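Local coordinates for protein desmoplakin (Homo sapiens, PDB 3R6N) that serves cell adhesion as a component of the desmosome, its plakin domain contributing a rigid rod of spectrin repeats with an SH3 domain, at residues 121-126 with 273-278; 268-273 with 333-338; 368-373 with 421-426; 408-413 with 430-435. All coordinates share one frame; numbering follows the deposited sequence.

Contact 1: 121-126 with 273-278; sequences WSDKNT and PRNPDY
Asn275 presents its carboxamide to three consecutive residues, Ser122, Asp123 and Lys124, while its neighbour Arg274 lies against Trp121 and Ser122. The polar approaches centre on the amide. Its ND2 is 3.3 Å from Asp123 OD2, the two side chains crossing at about a right angle with their planes 52° apart; the other carboxylate oxygen, OD1, forms a salt bridge with Lys272. On the opposite pole of the amide, Asn275 OD1 is 3.2 Å from Ser122 OG, a hydroxyl whose firmer partner is Asp120. Ser122 OG also accepts a weak hydrogen bond from Lys124 N at 3.3 Å.

Charge adds a peripheral link. Lys124 runs extended to meet Asn275 tip to tip, and its NZ makes a long salt bridge of 3.6 Å with Asp277 OD1.

The rest is packing along the arginine stem. Arg274 CB packs 4.1 Å from Ser122 CB, and CD lies 3.5 Å from Trp121 O. The bend at chi3 (71°) turns NE to within 3.6 Å of Trp121 CB, and beyond it the guanidinium donates to the carbonyls of Leu333 and Ser330. The Trp121 indole leads away and stacks on His194. A long, flexible arginine suits this place because its methylene stem covers the loop while its tip bonds within its own domain.

A type I turn from Asn275 to Tyr278 follows Arg274. The arrangement belongs to the plakin domain, where an SH3 domain packs against the rod of spectrin repeats, here through the loop joining helices 68-117 and 130-161.

Contact 2: 268-273 with 333-338; sequences IVQLKP and LIIPPP
Gln270 meets Ile335 through both backbone and side chain. Its N-H donates to Ile335 O over 2.9 Å. From there the side chain can be followed outward. CB packs 3.6 Å from Ile335 CG2, and CG passes 4.1 Å from Ile335 O. With chi2 at -160° the chain stays extended, carrying CD towards the proline run, and the terminal NE2 gives a weak hydrogen bond of 3.2 Å to Pro338 O. Glutamine suits the spot: its CB packs on the isoleucine branch, its length carries the amide to the prolines, and the amide supplies a donor to a carbonyl of a run whose prolines lack an N-H.

The two segments are the entrance and exit of the SH3 domain. Strand 333-334, the last of its strands, pairs with 285-288, and the prolines after it lead back to helix 340-384 beside the chain arriving from helix 234-265.

Further into the SH3 side, Ile335 CD1 meets Pro273 CB at 3.4 Å, the two side chains crossing obliquely. Val269 CG2 lies beside the Ile335 carbonyl and touches Ile334 CG1 at 3.7 Å. The Pro337 ring lies beside the backbone, with CB 3.4 Å from Ile268 O.

Contact 3: 368-373 with 421-426; sequences KSLVSW and EMFGDD
Phe423 pushes its ring into a groove of helix 368-373 whose walls are Ser369, Leu370 and Trp373, residues that line one side of the helix. The outer end of the ring does the filling. CE1 sits over one face of the Trp373 indole, displaced towards its rim, and comes 3.5 Å from Trp373 CD1. The two aromatic planes are inclined at 34°, an oblique pairing, with the phenyl and five-membered-ring centroids 4.8 Å apart. CZ touches Leu370 CD1 at 3.8 Å while also resting against Trp373 CG and CB. At the ring edge, in its plane, Ser369 OG lies 3.8 Å from CE2. A small serine lets the ring come close to the helix, and its hydroxyl is occupied by hydrogen bonds to Asn366 O and Ser420 OG.

Both segments lie in a spectrin-like domain, where helices pack as in the three-helix bundle of a spectrin repeat. Here the connection between helices 399-417 and 425-447 folds over helix 340-384, with Gly424 as N-cap of helix 425-447. Phe413 of helix 399-417 meets Phe423 edge-to-face, so the ring sits between that helix and helix 340-384.

Met422 is the second bump, beside the first. Its thioether chain bends at chi2 (-78°) and again at chi3 (-80°), the second bend placing the methyl CE 3.5 Å from Leu370 CD2. Such an unbranched, pliable side chain fits the curved approach, crossing Leu370 at about a right angle. Leu370 therefore takes Met422 mainly on one methyl and Phe423 on the other, CD1, while Leu237 of helix 234-265 and Met232 also touch its side chain.

Contact 4: 408-413 with 430-435; sequences LHYQEF and KIQSQF
In a spectrin-like domain, Tyr410 and Phe435 join helices 399-417 and 425-447 by stacking face to face, a pairing consistent with a spectrin-type bundle. Helix segments 408-413 and 430-435 run antiparallel, their directions 166° apart. The separation of their axes, 12.1 Å, is wide enough for large aromatic side chains to fill the interface.

Tyr410 is the main filler. Its CG stands anti to the backbone N (chi1 -170°), which sets CG towards the facing helix. The two rings are tilted by only 14°, with centroids 4.3 Å apart. Tyr410 CD2 lies over the centre of the Phe435 ring, 3.7 Å above its plane, whereas Phe435 CG falls towards the rim of the tyrosine. Flat rings suit this position because they can share a broad surface between two helices that run side by side.

One turn earlier on its helix than Phe435, Ile431 uses its two branches separately. CG2 rests 3.7 Å from Tyr410 CE1, and CD1 reaches tip to tip towards Phe413, an arrangement well served by a beta-branched residue. Ile431 also touches Trp373 of helix 340-384.

At the outer margin, the tyrosine hydroxyl meets Gln432, whose side chain crosses the tyrosine at about a right angle. NE2 lies near Tyr410 OH without a clear hydrogen bond, and Gln432 CB packs 3.6 Å from that same oxygen.

Overall arrangement
The four contacts form two groups along an elongated chain. Contacts 1 and 2 have centres 10 Å apart and share Pro273: contact 2 closes the entrance and exit of the SH3 domain, and contact 1 sets that domain against the rod. They also touch where Trp121 O packs 3.5 Å from Leu271 CG. Contacts 3 and 4, also 10 Å apart between centres, lie in one spectrin-like domain and meet where Trp373 CD1 packs 3.6 Å from Phe413 CE1. Between contacts 2 and 3 the nearest atoms are about 36 Å apart, and helix 340-384 spans that interval. None of the residues lining the two dithiol-reagent pockets belongs to these segments.

Contact 1: 121-126 with 273-278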
# COMPACT_ATOMS: atom_id res chain seq x y z
N TRP A 121 -2.69 10.15 -3.75
CA TRP A 121 -1.81 9.11 -3.20
C TRP A 121 -0.34 9.33 -3.53
O TRP A 121 0.49 8.43 -3.35
CB TRP A 121 -2.23 7.72 -3.69
CG TRP A 121 -3.51 7.22 -3.12
CD1 TRP A 121 -4.71 7.10 -3.76
CD2 TRP A 121 -3.73 6.77 -1.77
NE1 TRP A 121 -5.66 6.60 -2.90
CE2 TRP A 121 -5.08 6.39 -1.68
CE3 TRP A 121 -2.91 6.65 -0.65
CZ2 TRP A 121 -5.64 5.91 -0.50
CZ3 TRP A 121 -3.47 6.16 0.53
CH2 TRP A 121 -4.82 5.80 0.59
N SER A 122 -0.01 10.52 -4.01
CA SER A 122 1.36 10.86 -4.35
C SER A 122 2.19 11.05 -3.08
O SER A 122 1.74 10.74 -1.97
CB SER A 122 1.41 12.16 -5.15
OG SER A 122 0.92 13.25 -4.38
N ASP A 123 3.41 11.55 -3.25
CA ASP A 123 4.29 11.83 -2.12
C ASP A 123 3.88 13.10 -1.36
O ASP A 123 4.25 13.27 -0.20
CB ASP A 123 5.74 11.95 -2.59
CG ASP A 123 5.95 13.09 -3.57
OD1 ASP A 123 6.98 13.79 -3.46
OD2 ASP A 123 5.08 13.29 -4.45
N LYS A 124 3.12 13.97 -2.02
CA LYS A 124 2.64 15.19 -1.39
C LYS A 124 1.67 14.91 -0.24
O LYS A 124 1.45 15.76 0.62
CB LYS A 124 1.95 16.09 -2.41
CG LYS A 124 2.80 16.51 -3.60
CD LYS A 124 1.93 17.18 -4.66
CE LYS A 124 2.70 17.52 -5.93
NZ LYS A 124 1.78 18.02 -7.00
N ASN A 125 1.07 13.72 -0.25
CA ASN A 125 0.13 13.34 0.81
C ASN A 125 0.80 12.44 1.84
O ASN A 125 0.94 11.24 1.62
CB ASN A 125 -1.10 12.66 0.23
CG ASN A 125 -2.13 12.30 1.29
OD1 ASN A 125 -2.31 13.04 2.26
ND2 ASN A 125 -2.80 11.16 1.12
N THR A 126 1.19 13.03 2.97
CA THR A 126 1.91 12.30 4.01
C THR A 126 0.98 11.75 5.08
O THR A 126 1.38 10.93 5.91
CB THR A 126 2.95 13.21 4.70
OG1 THR A 126 3.20 14.37 3.89
CG2 THR A 126 4.25 12.46 4.92
N PRO A 273 5.63 9.81 -9.64
CA PRO A 273 4.99 9.75 -10.96
C PRO A 273 3.47 9.86 -10.92
O PRO A 273 2.84 10.05 -11.96
CB PRO A 273 5.41 8.37 -11.48
CG PRO A 273 6.69 8.08 -10.77
CD PRO A 273 6.51 8.66 -9.40
N ARG A 274 2.88 9.77 -9.73
CA ARG A 274 1.43 9.90 -9.61
C ARG A 274 0.99 11.33 -9.89
O ARG A 274 -0.16 11.57 -10.26
CB ARG A 274 0.96 9.47 -8.23
CG ARG A 274 1.32 8.05 -7.88
CD ARG A 274 0.52 7.54 -6.70
NE ARG A 274 -0.88 7.33 -7.05
CZ ARG A 274 -1.35 6.23 -7.62
NH1 ARG A 274 -0.53 5.23 -7.92
NH2 ARG A 274 -2.64 6.12 -7.90
N ASN A 275 1.92 12.27 -9.72
CA ASN A 275 1.65 13.68 -10.01
C ASN A 275 1.74 13.99 -11.49
O ASN A 275 2.65 13.53 -12.18
CB ASN A 275 2.62 14.58 -9.24
CG ASN A 275 2.36 14.58 -7.75
OD1 ASN A 275 1.20 14.59 -7.32
ND2 ASN A 275 3.43 14.58 -6.96
N PRO A 276 0.79 14.79 -11.99
CA PRO A 276 0.65 15.10 -13.42
C PRO A 276 1.86 15.82 -13.98
O PRO A 276 2.11 15.78 -15.18
CB PRO A 276 -0.59 16.00 -13.46
CG PRO A 276 -1.30 15.77 -12.15
CD PRO A 276 -0.22 15.47 -11.17
N ASP A 277 2.62 16.48 -13.10
CA ASP A 277 3.74 17.32 -13.49
C ASP A 277 5.08 16.61 -13.55
O ASP A 277 6.03 17.11 -14.16
CB ASP A 277 3.89 18.48 -12.50
CG ASP A 277 3.97 18.00 -11.06
OD1 ASP A 277 2.91 17.90 -10.42
OD2 ASP A 277 5.09 17.71 -10.60
N TYR A 278 5.18 15.45 -12.90
CA TYR A 278 6.42 14.67 -12.85
C TYR A 278 6.87 14.26 -14.25
O TYR A 278 6.08 13.74 -15.03
CB TYR A 278 6.24 13.44 -11.95
CG TYR A 278 7.34 12.40 -12.03
CD1 TYR A 278 8.42 12.44 -11.14
CD2 TYR A 278 7.30 11.38 -12.97
CE1 TYR A 278 9.42 11.48 -11.20
CE2 TYR A 278 8.30 10.42 -13.03
CZ TYR A 278 9.35 10.48 -12.15
OH TYR A 278 10.34 9.52 -12.23

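Contact 2: 268-273 with 333-338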
# COMPACT_ATOMS: atom_id res chain seq x y z
N ILE A 268 10.32 -0.73 -2.06
CA ILE A 268 9.67 0.57 -1.97
C ILE A 268 9.04 0.99 -3.28
O ILE A 268 9.67 0.98 -4.33
CB ILE A 268 10.64 1.66 -1.49
CG1 ILE A 268 11.13 1.35 -0.07
CG2 ILE A 268 9.97 3.02 -1.52
CD1 ILE A 268 10.01 1.20 0.93
N VAL A 269 7.77 1.37 -3.20
CA VAL A 269 6.97 1.72 -4.37
C VAL A 269 7.33 3.12 -4.89
O VAL A 269 8.15 3.81 -4.29
CB VAL A 269 5.47 1.65 -4.00
CG1 VAL A 269 4.99 3.00 -3.49
CG2 VAL A 269 4.64 1.17 -5.17
N GLN A 270 6.73 3.52 -6.01
CA GLN A 270 6.96 4.85 -6.56
C GLN A 270 5.74 5.75 -6.43
O GLN A 270 4.63 5.37 -6.81
CB GLN A 270 7.37 4.76 -8.03
CG GLN A 270 8.75 4.20 -8.25
CD GLN A 270 9.31 4.56 -9.60
OE1 GLN A 270 9.24 5.72 -10.03
NE2 GLN A 270 9.89 3.58 -10.29
N LEU A 271 5.95 6.96 -5.92
CA LEU A 271 4.86 7.90 -5.68
C LEU A 271 4.90 9.15 -6.56
O LEU A 271 3.87 9.64 -7.01
CB LEU A 271 4.81 8.30 -4.21
CG LEU A 271 3.87 7.51 -3.29
CD1 LEU A 271 3.90 6.03 -3.62
CD2 LEU A 271 4.21 7.74 -1.83
N LYS A 272 6.09 9.69 -6.80
CA LYS A 272 6.20 10.94 -7.54
C LYS A 272 5.49 10.92 -8.90
O LYS A 272 4.83 11.89 -9.26
CB LYS A 272 7.66 11.36 -7.70
CG LYS A 272 8.33 11.75 -6.40
CD LYS A 272 9.73 12.26 -6.63
CE LYS A 272 10.41 12.59 -5.31
NZ LYS A 272 9.68 13.66 -4.58
N PRO A 273 5.63 9.81 -9.64
CA PRO A 273 4.99 9.75 -10.96
C PRO A 273 3.47 9.86 -10.92
O PRO A 273 2.84 10.05 -11.96
CB PRO A 273 5.41 8.37 -11.48
CG PRO A 273 6.69 8.08 -10.77
CD PRO A 273 6.51 8.66 -9.40
N LEU A 333 -4.49 1.71 -9.76
CA LEU A 333 -3.17 1.53 -10.36
C LEU A 333 -2.06 1.98 -9.41
O LEU A 333 -2.08 3.09 -8.89
CB LEU A 333 -3.06 2.32 -11.66
CG LEU A 333 -3.91 1.88 -12.86
CD1 LEU A 333 -3.94 2.99 -13.90
CD2 LEU A 333 -3.38 0.59 -13.45
N ILE A 334 -1.08 1.10 -9.20
CA ILE A 334 0.08 1.44 -8.39
C ILE A 334 1.32 1.47 -9.27
O ILE A 334 1.29 1.02 -10.41
CB ILE A 334 0.26 0.43 -7.23
CG1 ILE A 334 1.11 1.03 -6.11
CG2 ILE A 334 0.86 -0.88 -7.74
CD1 ILE A 334 0.90 0.36 -4.78
N ILE A 335 2.42 2.02 -8.74
CA ILE A 335 3.67 2.08 -9.49
C ILE A 335 4.75 1.27 -8.76
O ILE A 335 5.48 1.81 -7.94
CB ILE A 335 4.15 3.53 -9.69
CG1 ILE A 335 2.98 4.44 -10.07
CG2 ILE A 335 5.25 3.59 -10.73
CD1 ILE A 335 3.37 5.87 -10.37
N PRO A 336 4.85 -0.02 -9.08
CA PRO A 336 5.71 -0.94 -8.34
C PRO A 336 7.19 -0.61 -8.48
O PRO A 336 7.58 0.11 -9.41
CB PRO A 336 5.40 -2.29 -9.00
CG PRO A 336 5.05 -1.92 -10.39
CD PRO A 336 4.26 -0.65 -10.27
N PRO A 337 8.02 -1.12 -7.55
CA PRO A 337 9.48 -0.97 -7.61
C PRO A 337 10.02 -1.58 -8.90
O PRO A 337 9.27 -2.24 -9.61
CB PRO A 337 9.96 -1.76 -6.38
CG PRO A 337 8.82 -2.62 -6.00
CD PRO A 337 7.60 -1.85 -6.35
N PRO A 338 11.32 -1.36 -9.19
CA PRO A 338 12.27 -0.67 -8.32
C PRO A 338 12.16 0.86 -8.38
O PRO A 338 12.04 1.43 -9.46
CB PRO A 338 13.62 -1.12 -8.88
CG PRO A 338 13.36 -1.29 -10.33
CD PRO A 338 11.95 -1.83 -10.43

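Contact 3: 368-373 with 421-426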
# COMPACT_ATOMS: atom_id res chain seq x y z
N LYS A 368 47.76 -0.49 16.85
CA LYS A 368 48.38 -1.79 17.06
C LYS A 368 49.87 -1.75 16.75
O LYS A 368 50.66 -2.46 17.38
CB LYS A 368 47.68 -2.87 16.21
CG LYS A 368 46.60 -3.64 16.97
CD LYS A 368 47.22 -4.51 18.06
CE LYS A 368 46.28 -4.70 19.25
NZ LYS A 368 45.04 -5.44 18.88
N SER A 369 50.25 -0.92 15.79
CA SER A 369 51.65 -0.78 15.41
C SER A 369 52.37 0.14 16.37
O SER A 369 53.57 0.01 16.58
CB SER A 369 51.77 -0.25 13.98
OG SER A 369 51.37 1.11 13.92
N LEU A 370 51.64 1.10 16.94
CA LEU A 370 52.24 2.01 17.90
C LEU A 370 52.50 1.29 19.22
O LEU A 370 53.34 1.70 20.01
CB LEU A 370 51.35 3.23 18.12
CG LEU A 370 51.99 4.31 19.00
CD1 LEU A 370 53.29 4.80 18.39
CD2 LEU A 370 51.02 5.46 19.23
N VAL A 371 51.76 0.20 19.44
CA VAL A 371 51.94 -0.61 20.64
C VAL A 371 53.13 -1.54 20.48
O VAL A 371 53.90 -1.74 21.42
CB VAL A 371 50.68 -1.43 20.97
CG1 VAL A 371 50.92 -2.29 22.19
CG2 VAL A 371 49.49 -0.52 21.19
N SER A 372 53.29 -2.12 19.30
CA SER A 372 54.42 -3.00 19.03
C SER A 372 55.72 -2.20 19.04
O SER A 372 56.78 -2.74 19.32
CB SER A 372 54.25 -3.72 17.69
OG SER A 372 53.35 -4.81 17.80
N TRP A 373 55.61 -0.92 18.72
CA TRP A 373 56.77 -0.04 18.73
C TRP A 373 57.26 0.13 20.16
O TRP A 373 58.45 -0.04 20.44
CB TRP A 373 56.41 1.32 18.13
CG TRP A 373 57.59 2.23 17.95
CD1 TRP A 373 58.52 2.18 16.95
CD2 TRP A 373 57.96 3.33 18.78
NE1 TRP A 373 59.45 3.18 17.11
CE2 TRP A 373 59.13 3.90 18.23
CE3 TRP A 373 57.42 3.90 19.94
CZ2 TRP A 373 59.76 5.00 18.80
CZ3 TRP A 373 58.05 4.99 20.51
CH2 TRP A 373 59.21 5.53 19.93
N GLU A 421 50.14 4.27 8.82
CA GLU A 421 50.51 5.62 8.44
C GLU A 421 51.17 6.36 9.60
O GLU A 421 51.22 7.59 9.63
CB GLU A 421 49.29 6.39 7.94
CG GLU A 421 48.15 6.49 8.94
CD GLU A 421 46.79 6.60 8.27
OE1 GLU A 421 46.68 6.21 7.09
OE2 GLU A 421 45.83 7.07 8.92
N MET A 422 51.69 5.59 10.56
CA MET A 422 52.30 6.16 11.75
C MET A 422 53.81 6.28 11.62
O MET A 422 54.45 7.11 12.27
CB MET A 422 51.95 5.31 12.97
CG MET A 422 50.48 5.33 13.33
SD MET A 422 50.02 6.84 14.19
CE MET A 422 50.58 6.45 15.85
N PHE A 423 54.39 5.44 10.76
CA PHE A 423 55.84 5.38 10.63
C PHE A 423 56.30 5.48 9.18
O PHE A 423 56.06 4.58 8.37
CB PHE A 423 56.38 4.11 11.27
CG PHE A 423 56.04 3.97 12.73
CD1 PHE A 423 56.87 4.49 13.70
CD2 PHE A 423 54.87 3.33 13.12
CE1 PHE A 423 56.56 4.37 15.04
CE2 PHE A 423 54.55 3.21 14.46
CZ PHE A 423 55.39 3.73 15.42
N GLY A 424 56.97 6.58 8.86
CA GLY A 424 57.59 6.76 7.56
C GLY A 424 58.88 5.97 7.50
O GLY A 424 59.35 5.46 8.52
N ASP A 425 59.46 5.86 6.31
CA ASP A 425 60.66 5.06 6.13
C ASP A 425 61.82 5.50 7.03
O ASP A 425 62.67 4.69 7.39
CB ASP A 425 61.09 5.04 4.66
CG ASP A 425 60.06 4.38 3.76
OD1 ASP A 425 58.87 4.76 3.84
OD2 ASP A 425 60.43 3.48 2.98
N ASP A 426 61.84 6.78 7.39
CA ASP A 426 62.85 7.30 8.30
C ASP A 426 62.83 6.55 9.63
O ASP A 426 63.87 6.34 10.25
CB ASP A 426 62.63 8.79 8.56
CG ASP A 426 63.45 9.67 7.64
OD1 ASP A 426 62.87 10.59 7.02
OD2 ASP A 426 64.68 9.45 7.55

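Contact 4: 408-413 with 430-435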
# COMPACT_ATOMS: atom_id res chain seq x y z
N LEU A 408 60.29 -11.45 18.56
CA LEU A 408 58.87 -11.61 18.28
C LEU A 408 58.14 -10.27 18.26
O LEU A 408 57.25 -10.06 17.44
CB LEU A 408 58.22 -12.55 19.30
CG LEU A 408 58.65 -14.01 19.20
CD1 LEU A 408 57.84 -14.87 20.15
CD2 LEU A 408 58.51 -14.51 17.77
N HIS A 409 58.51 -9.37 19.17
CA HIS A 409 57.88 -8.06 19.20
C HIS A 409 58.25 -7.25 17.96
O HIS A 409 57.47 -6.40 17.51
CB HIS A 409 58.24 -7.29 20.47
CG HIS A 409 57.37 -7.64 21.64
ND1 HIS A 409 56.00 -7.48 21.62
CD2 HIS A 409 57.67 -8.13 22.87
CE1 HIS A 409 55.49 -7.86 22.78
NE2 HIS A 409 56.49 -8.26 23.55
N TYR A 410 59.42 -7.52 17.39
CA TYR A 410 59.83 -6.82 16.18
C TYR A 410 59.15 -7.38 14.94
O TYR A 410 58.92 -6.65 13.98
CB TYR A 410 61.35 -6.84 16.02
CG TYR A 410 61.82 -5.93 14.90
CD1 TYR A 410 61.59 -4.56 14.96
CD2 TYR A 410 62.48 -6.44 13.79
CE1 TYR A 410 62.01 -3.72 13.94
CE2 TYR A 410 62.89 -5.61 12.77
CZ TYR A 410 62.66 -4.26 12.85
OH TYR A 410 63.07 -3.43 11.83
N GLN A 411 58.82 -8.67 14.97
CA GLN A 411 58.04 -9.28 13.89
C GLN A 411 56.64 -8.69 13.86
O GLN A 411 56.11 -8.36 12.80
CB GLN A 411 57.96 -10.80 14.04
CG GLN A 411 59.18 -11.56 13.53
CD GLN A 411 58.99 -13.07 13.61
OE1 GLN A 411 57.86 -13.56 13.71
NE2 GLN A 411 60.09 -13.81 13.58
N GLU A 412 56.04 -8.55 15.04
CA GLU A 412 54.70 -7.98 15.15
C GLU A 412 54.67 -6.55 14.64
O GLU A 412 53.70 -6.13 14.00
CB GLU A 412 54.22 -8.02 16.60
CG GLU A 412 53.37 -9.23 16.92
CD GLU A 412 52.02 -9.18 16.24
OE1 GLU A 412 51.40 -8.09 16.24
OE2 GLU A 412 51.59 -10.22 15.69
N PHE A 413 55.72 -5.79 14.93
CA PHE A 413 55.81 -4.41 14.47
C PHE A 413 55.89 -4.35 12.95
O PHE A 413 55.08 -3.69 12.30
CB PHE A 413 57.01 -3.70 15.08
CG PHE A 413 57.26 -2.33 14.50
CD1 PHE A 413 56.67 -1.21 15.06
CD2 PHE A 413 58.07 -2.18 13.39
CE1 PHE A 413 56.89 0.04 14.52
CE2 PHE A 413 58.30 -0.92 12.85
CZ PHE A 413 57.71 0.19 13.42
N LYS A 430 65.24 3.68 11.32
CA LYS A 430 65.70 4.05 12.66
C LYS A 430 65.58 2.86 13.61
O LYS A 430 66.53 2.52 14.31
CB LYS A 430 64.90 5.24 13.20
CG LYS A 430 65.76 6.37 13.74
CD LYS A 430 66.73 5.87 14.80
CE LYS A 430 67.71 6.95 15.22
NZ LYS A 430 68.71 6.44 16.20
N ILE A 431 64.41 2.24 13.62
CA ILE A 431 64.15 1.08 14.46
C ILE A 431 64.94 -0.12 13.95
O ILE A 431 65.51 -0.88 14.73
CB ILE A 431 62.66 0.73 14.48
CG1 ILE A 431 61.83 1.99 14.74
CG2 ILE A 431 62.36 -0.35 15.51
CD1 ILE A 431 60.38 1.83 14.42
N GLN A 432 64.96 -0.29 12.63
CA GLN A 432 65.71 -1.36 11.99
C GLN A 432 67.16 -1.35 12.45
O GLN A 432 67.79 -2.40 12.59
CB GLN A 432 65.64 -1.23 10.47
CG GLN A 432 66.46 -2.25 9.71
CD GLN A 432 65.79 -3.61 9.63
OE1 GLN A 432 65.61 -4.17 8.55
NE2 GLN A 432 65.42 -4.15 10.79
N SER A 433 67.69 -0.15 12.69
CA SER A 433 69.08 0.01 13.11
C SER A 433 69.25 -0.21 14.61
O SER A 433 70.24 -0.79 15.04
CB SER A 433 69.60 1.39 12.71
OG SER A 433 69.53 1.57 11.31
N GLN A 434 68.28 0.24 15.39
CA GLN A 434 68.32 0.02 16.83
C GLN A 434 68.24 -1.46 17.14
O GLN A 434 68.93 -1.97 18.03
CB GLN A 434 67.17 0.76 17.52
CG GLN A 434 67.13 2.25 17.22
CD GLN A 434 66.14 2.99 18.09
OE1 GLN A 434 66.20 2.91 19.32
NE2 GLN A 434 65.21 3.71 17.46
N PHE A 435 67.39 -2.16 16.39
CA PHE A 435 67.20 -3.60 16.54
C PHE A 435 68.47 -4.37 16.17
O PHE A 435 68.97 -5.18 16.95
CB PHE A 435 66.03 -4.07 15.67
CG PHE A 435 65.88 -5.56 15.60
CD1 PHE A 435 65.22 -6.25 16.61
CD2 PHE A 435 66.37 -6.27 14.52
CE1 PHE A 435 65.08 -7.63 16.54
CE2 PHE A 435 66.23 -7.64 14.45
CZ PHE A 435 65.58 -8.32 15.46